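Synaptonemal complex protein 2 (Mus musculus, PDB 5IWZ) is a major component of the axial and lateral elements of synaptonemal complexes and is required for chromosome synapsis in meiotic prophase. Local coordinates at residues G146-Q149 with V150-F154; S380-I383 with T384-T387. All coordinates share one frame; numbering follows the deposited sequence.

Overall arrangement
Helix geometry serves two different settings here. Contact 1 lies within helix 144-163 of the armadillo-repeat-like domain, whereas contact 2 is the first turn of helix 383-390 in the Spt16M-like domain, entered from a loop after strand 372-378. Their centres are about 45 Å apart, with nearest atoms about 32 Å apart, on opposite sides of the chain's centre, and they share no element. Each is partly buried, with one flank packed inward and the other at the surface, but contact 1 packs against neighbouring helices and contact 2 against beta strands. In both, a hydroxyl doubles a backbone bond: a serine in mid-helix in contact 1, a threonine at the helix start in contact 2.

Contact 1 (G146-Q149 with V150-F154)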
ATOM      1  N   GLY A 146      -3.953  17.746 -14.027  1.00 39.99           N
ATOM      2  CA  GLY A 146      -4.199  16.400 -13.526  1.00 34.07           C
ATOM      3  C   GLY A 146      -3.646  16.208 -12.132  1.00 41.47           C
ATOM      4  O   GLY A 146      -4.287  15.601 -11.277  1.00 38.78           O
ATOM      5  N   LYS A 147      -2.467  16.774 -11.873  1.00 49.49           N
ATOM      6  CA  LYS A 147      -1.849  16.669 -10.556  1.00 47.36           C
ATOM      7  C   LYS A 147      -2.661  17.408  -9.495  1.00 42.92           C
ATOM      8  O   LYS A 147      -2.885  16.885  -8.392  1.00 31.47           O
ATOM      9  CB  LYS A 147      -0.424  17.212 -10.636  1.00 51.01           C
ATOM     10  CG  LYS A 147       0.367  17.197  -9.354  1.00 61.13           C
ATOM     11  CD  LYS A 147       1.800  17.570  -9.668  1.00 72.36           C
ATOM     12  CE  LYS A 147       2.321  16.771 -10.865  1.00 78.73           C
ATOM     13  NZ  LYS A 147       3.799  16.806 -11.034  1.00 83.59           N
ATOM     14  N   ASN A 148      -3.114  18.628  -9.805  1.00 36.66           N
ATOM     15  CA  ASN A 148      -3.896  19.372  -8.821  1.00 40.64           C
ATOM     16  C   ASN A 148      -5.199  18.650  -8.486  1.00 40.08           C
ATOM     17  O   ASN A 148      -5.576  18.550  -7.312  1.00 39.60           O
ATOM     18  CB  ASN A 148      -4.204  20.786  -9.311  1.00 36.31           C
ATOM     19  CG  ASN A 148      -5.246  21.473  -8.433  1.00 47.36           C
ATOM     20  OD1 ASN A 148      -4.941  21.920  -7.320  1.00 43.25           O
ATOM     21  ND2 ASN A 148      -6.491  21.512  -8.906  1.00 42.16           N
ATOM     22  N   GLN A 149      -5.906  18.151  -9.501  1.00 37.54           N
ATOM     23  CA  GLN A 149      -7.181  17.490  -9.235  1.00 36.25           C
ATOM     24  C   GLN A 149      -6.981  16.190  -8.479  1.00 31.12           C
ATOM     25  O   GLN A 149      -7.776  15.854  -7.595  1.00 34.52           O
ATOM     26  CB  GLN A 149      -7.950  17.239 -10.536  1.00 39.02           C
ATOM     27  CG  GLN A 149      -8.440  18.520 -11.206  1.00 38.15           C
ATOM     28  CD  GLN A 149      -9.377  18.266 -12.379  1.00 38.35           C
ATOM     29  OE1 GLN A 149     -10.128  17.288 -12.395  1.00 33.21           O
ATOM     30  NE2 GLN A 149      -9.314  19.139 -13.380  1.00 34.58           N
ATOM     31  N   VAL A 150      -5.922  15.447  -8.797  1.00 31.88           N
ATOM     32  CA  VAL A 150      -5.670  14.197  -8.088  1.00 29.57           C
ATOM     33  C   VAL A 150      -5.410  14.469  -6.611  1.00 30.58           C
ATOM     34  O   VAL A 150      -6.004  13.827  -5.734  1.00 28.69           O
ATOM     35  CB  VAL A 150      -4.513  13.418  -8.745  1.00 30.37           C
ATOM     36  CG1 VAL A 150      -4.113  12.259  -7.858  1.00 30.39           C
ATOM     37  CG2 VAL A 150      -4.937  12.890 -10.106  1.00 35.81           C
ATOM     38  N   LEU A 151      -4.528  15.435  -6.315  1.00 29.48           N
ATOM     39  CA  LEU A 151      -4.242  15.814  -4.931  1.00 33.87           C
ATOM     40  C   LEU A 151      -5.514  16.223  -4.205  1.00 37.07           C
ATOM     41  O   LEU A 151      -5.782  15.769  -3.082  1.00 31.32           O
ATOM     42  CB  LEU A 151      -3.238  16.977  -4.895  1.00 31.89           C
ATOM     43  CG  LEU A 151      -1.727  16.896  -4.636  1.00 43.37           C
ATOM     44  CD1 LEU A 151      -1.264  15.587  -4.022  1.00 36.61           C
ATOM     45  CD2 LEU A 151      -0.926  17.228  -5.890  1.00 51.74           C
ATOM     46  N   GLU A 152      -6.312  17.088  -4.838  1.00 32.35           N
ATOM     47  CA  GLU A 152      -7.469  17.681  -4.169  1.00 40.05           C
ATOM     48  C   GLU A 152      -8.537  16.639  -3.867  1.00 32.53           C
ATOM     49  O   GLU A 152      -9.172  16.676  -2.804  1.00 33.48           O
ATOM     50  CB  GLU A 152      -8.061  18.806  -5.032  1.00 32.36           C
ATOM     51  CG  GLU A 152      -7.222  20.060  -5.070  1.00 43.74           C
ATOM     52  CD  GLU A 152      -6.979  20.600  -3.682  1.00 59.70           C
ATOM     53  OE1 GLU A 152      -7.964  20.718  -2.922  1.00 62.53           O
ATOM     54  OE2 GLU A 152      -5.809  20.881  -3.335  1.00 62.05           O
ATOM     55  N   SER A 153      -8.754  15.718  -4.795  1.00 27.49           N
ATOM     56  CA  SER A 153      -9.816  14.727  -4.658  1.00 31.51           C
ATOM     57  C   SER A 153      -9.400  13.522  -3.828  1.00 30.41           C
ATOM     58  O   SER A 153     -10.206  13.012  -3.043  1.00 34.86           O
ATOM     59  CB  SER A 153     -10.262  14.269  -6.044  1.00 35.54           C
ATOM     60  OG  SER A 153     -10.692  15.391  -6.800  1.00 42.95           O
ATOM     61  N   PHE A 154      -8.165  13.036  -3.983  1.00 26.54           N
ATOM     62  CA  PHE A 154      -7.807  11.721  -3.454  1.00 25.43           C
ATOM     63  C   PHE A 154      -7.044  11.740  -2.132  1.00 31.37           C
ATOM     64  O   PHE A 154      -7.123  10.749  -1.408  1.00 33.99           O
ATOM     65  CB  PHE A 154      -7.012  10.918  -4.493  1.00 29.47           C
ATOM     66  CG  PHE A 154      -7.896  10.141  -5.430  1.00 37.31           C
ATOM     67  CD1 PHE A 154      -8.408   8.909  -5.048  1.00 35.59           C
ATOM     68  CD2 PHE A 154      -8.246  10.653  -6.670  1.00 30.25           C
ATOM     69  CE1 PHE A 154      -9.232   8.190  -5.895  1.00 36.46           C
ATOM     70  CE2 PHE A 154      -9.076   9.935  -7.531  1.00 34.07           C
ATOM     71  CZ  PHE A 154      -9.562   8.704  -7.143  1.00 38.34           C
TER
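Gly-146 to Val-150 begins a run of four i to i+4 backbone hydrogen bonds that continues through Lys-147 to Leu-151, Asn-148 to Glu-152 and Gln-149 to Ser-153. The straightest is Leu-151 N to Lys-147 O, 3.0 Å with an N-H...acceptor angle of 172°.

The last carbonyl of the four is gripped twice. Gln-149 O accepts both Ser-153 N at 3.0 Å and Ser-153 OG at 3.1 Å, the two donors arriving from opposite faces of its plane. With OG turned beside its own backbone N (chi1 -58°), the serine hydroxyl folds back along the helix and gives its proton to the same oxygen as the amide.

The remaining side-chain contacts are van der Waals: one between aliphatic carbons, two of carbon on oxygen. Lys-147 and Leu-151 run alongside one another in the same direction, and Lys-147 CG meets Leu-151 CD2 at 3.7 Å, so the lysine contributes its methylene chain here. On the exposed flank Asn-148 and Glu-152 cross at a slant, their amide and carboxylate planes only 20° apart; it is Glu-152 CG that meets Asn-148 OD1, at 3.7 Å. Val-150 CG2, set beside the backbone N, packs closely on Gly-146 O at 3.0 Å.

The inward flank fits between neighbouring helices: Val-150 touches Leu-136 and Met-182, Leu-151 touches Tyr-140 and Met-182, and Phe-154 rests on Leu-136 and Val-104. This pattern, a regular alpha-helix wedged among helices 99-108, 123-141 and 169-185, is consistent with the armadillo-repeat-like domain to which this part of the chain is assigned.

Contact 2 (S380-I383 with T384-T387); sequences SLEI and TNVT
Ile-383 and Thr-387 join through a backbone hydrogen bond, Thr-387 N to Ile-383 O at 2.9 Å, in the opening turn of helix 383-390, which follows an inverse gamma turn centred on Glu-382; the preceding bond, Val-386 N to Glu-382 O, is weak at 3.4 Å although nearly straight.

Among the side chains, the Thr-387 hydroxyl makes the one side-chain hydrogen bond between the two segments. Its OG1 donates to Ile-383 O at 2.7 Å, standing 36° out of the carbonyl plane, so the one oxygen holds two donors from the same residue. The torsion that brings this about (chi1 -57°) sets OG1 beside the threonine's own backbone N, facing back down the turn. Ile-383 and Thr-387 also pass each other at a slant, with Ile-383 CG2 lying 3.6 Å from Thr-387 OG1. With an alanine here, Ile-383 O is likely to lose its second donor, keeping the backbone amide of the same residue, and a gap would probably open beside Ile-383 CG2.

Val-386 CG2 lies 3.5 Å from Glu-382 O, the carbonyl one turn earlier that also takes the weak bond from Val-386 N. At the exposed edge Glu-382 and Asn-385 cross at a slant, planes 86° apart, and merely pass each other, Glu-382 OE2 lying 4.0 Å from Asn-385 OD1.

Inward, Ile-383 and Thr-387 lie on Ile-346, while Val-386 and Thr-387 meet Phe-311. Glu-382 takes the N-cap position, and the short helix it introduces packs against strands of both antiparallel sheets, an arrangement consistent with the C-terminal helix of a pleckstrin-homology-like fold.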
ATOM      1  N   SER A 380      15.763 -13.489  27.389  1.00 33.47           N
ATOM      2  CA  SER A 380      14.809 -12.765  28.223  1.00 32.46           C
ATOM      3  C   SER A 380      13.600 -12.243  27.451  1.00 38.45           C
ATOM      4  O   SER A 380      12.645 -11.767  28.073  1.00 41.89           O
ATOM      5  CB  SER A 380      15.497 -11.590  28.934  1.00 39.67           C
ATOM      6  OG  SER A 380      15.787 -10.523  28.036  1.00 41.18           O
ATOM      7  N   LEU A 381      13.595 -12.315  26.125  1.00 33.40           N
ATOM      8  CA  LEU A 381      12.488 -11.735  25.370  1.00 32.68           C
ATOM      9  C   LEU A 381      11.317 -12.710  25.290  1.00 33.17           C
ATOM     10  O   LEU A 381      11.506 -13.923  25.178  1.00 38.57           O
ATOM     11  CB  LEU A 381      12.957 -11.338  23.970  1.00 27.75           C
ATOM     12  CG  LEU A 381      14.024 -10.237  24.004  1.00 35.50           C
ATOM     13  CD1 LEU A 381      14.557  -9.969  22.602  1.00 32.21           C
ATOM     14  CD2 LEU A 381      13.471  -8.955  24.634  1.00 35.09           C
ATOM     15  N   GLU A 382      10.097 -12.169  25.344  1.00 29.41           N
ATOM     16  CA  GLU A 382       8.873 -12.977  25.372  1.00 40.12           C
ATOM     17  C   GLU A 382       8.415 -13.382  23.962  1.00 35.86           C
ATOM     18  O   GLU A 382       7.331 -13.033  23.503  1.00 40.10           O
ATOM     19  CB  GLU A 382       7.761 -12.219  26.084  1.00 40.43           C
ATOM     20  CG  GLU A 382       7.897 -12.102  27.596  1.00 57.57           C
ATOM     21  CD  GLU A 382       6.632 -11.524  28.240  1.00 69.75           C
ATOM     22  OE1 GLU A 382       6.758 -10.582  29.048  1.00 72.08           O
ATOM     23  OE2 GLU A 382       5.514 -12.002  27.930  1.00 70.58           O
ATOM     24  N   ILE A 383       9.253 -14.162  23.282  1.00 35.18           N
ATOM     25  CA  ILE A 383       8.951 -14.523  21.897  1.00 37.09           C
ATOM     26  C   ILE A 383       7.685 -15.370  21.825  1.00 40.50           C
ATOM     27  O   ILE A 383       6.844 -15.183  20.936  1.00 33.50           O
ATOM     28  CB  ILE A 383      10.156 -15.242  21.258  1.00 36.08           C
ATOM     29  CG1 ILE A 383      11.398 -14.329  21.270  1.00 35.98           C
ATOM     30  CG2 ILE A 383       9.822 -15.703  19.835  1.00 34.39           C
ATOM     31  CD1 ILE A 383      11.079 -12.850  20.995  1.00 28.43           C
ATOM     32  N   THR A 384       7.508 -16.291  22.778  1.00 40.10           N
ATOM     33  CA  THR A 384       6.423 -17.262  22.680  1.00 35.33           C
ATOM     34  C   THR A 384       5.059 -16.585  22.715  1.00 36.88           C
ATOM     35  O   THR A 384       4.198 -16.852  21.864  1.00 27.78           O
ATOM     36  CB  THR A 384       6.546 -18.298  23.797  1.00 34.94           C
ATOM     37  OG1 THR A 384       7.642 -19.177  23.507  1.00 32.50           O
ATOM     38  CG2 THR A 384       5.267 -19.114  23.907  1.00 29.51           C
ATOM     39  N   ASN A 385       4.838 -15.690  23.682  1.00 38.03           N
ATOM     40  CA  ASN A 385       3.492 -15.143  23.809  1.00 42.14           C
ATOM     41  C   ASN A 385       3.183 -14.097  22.747  1.00 36.35           C
ATOM     42  O   ASN A 385       2.036 -14.011  22.298  1.00 41.25           O
ATOM     43  CB  ASN A 385       3.279 -14.588  25.214  1.00 55.34           C
ATOM     44  CG  ASN A 385       3.183 -15.692  26.251  1.00 66.68           C
ATOM     45  OD1 ASN A 385       3.707 -15.567  27.354  1.00 74.51           O
ATOM     46  ND2 ASN A 385       2.523 -16.792  25.893  1.00 69.50           N
ATOM     47  N   VAL A 386       4.175 -13.328  22.296  1.00 33.81           N
ATOM     48  CA  VAL A 386       3.914 -12.399  21.196  1.00 33.17           C
ATOM     49  C   VAL A 386       3.660 -13.150  19.886  1.00 27.67           C
ATOM     50  O   VAL A 386       2.757 -12.797  19.122  1.00 32.32           O
ATOM     51  CB  VAL A 386       5.069 -11.392  21.052  1.00 37.40           C
ATOM     52  CG1 VAL A 386       4.822 -10.502  19.848  1.00 38.21           C
ATOM     53  CG2 VAL A 386       5.184 -10.531  22.309  1.00 35.25           C
ATOM     54  N   THR A 387       4.455 -14.183  19.589  1.00 32.68           N
ATOM     55  CA  THR A 387       4.313 -14.838  18.286  1.00 27.90           C
ATOM     56  C   THR A 387       2.919 -15.438  18.113  1.00 25.87           C
ATOM     57  O   THR A 387       2.358 -15.410  17.011  1.00 32.12           O
ATOM     58  CB  THR A 387       5.389 -15.903  18.084  1.00 27.91           C
ATOM     59  OG1 THR A 387       6.683 -15.305  18.213  1.00 28.29           O
ATOM     60  CG2 THR A 387       5.296 -16.493  16.668  1.00 26.74           C
TER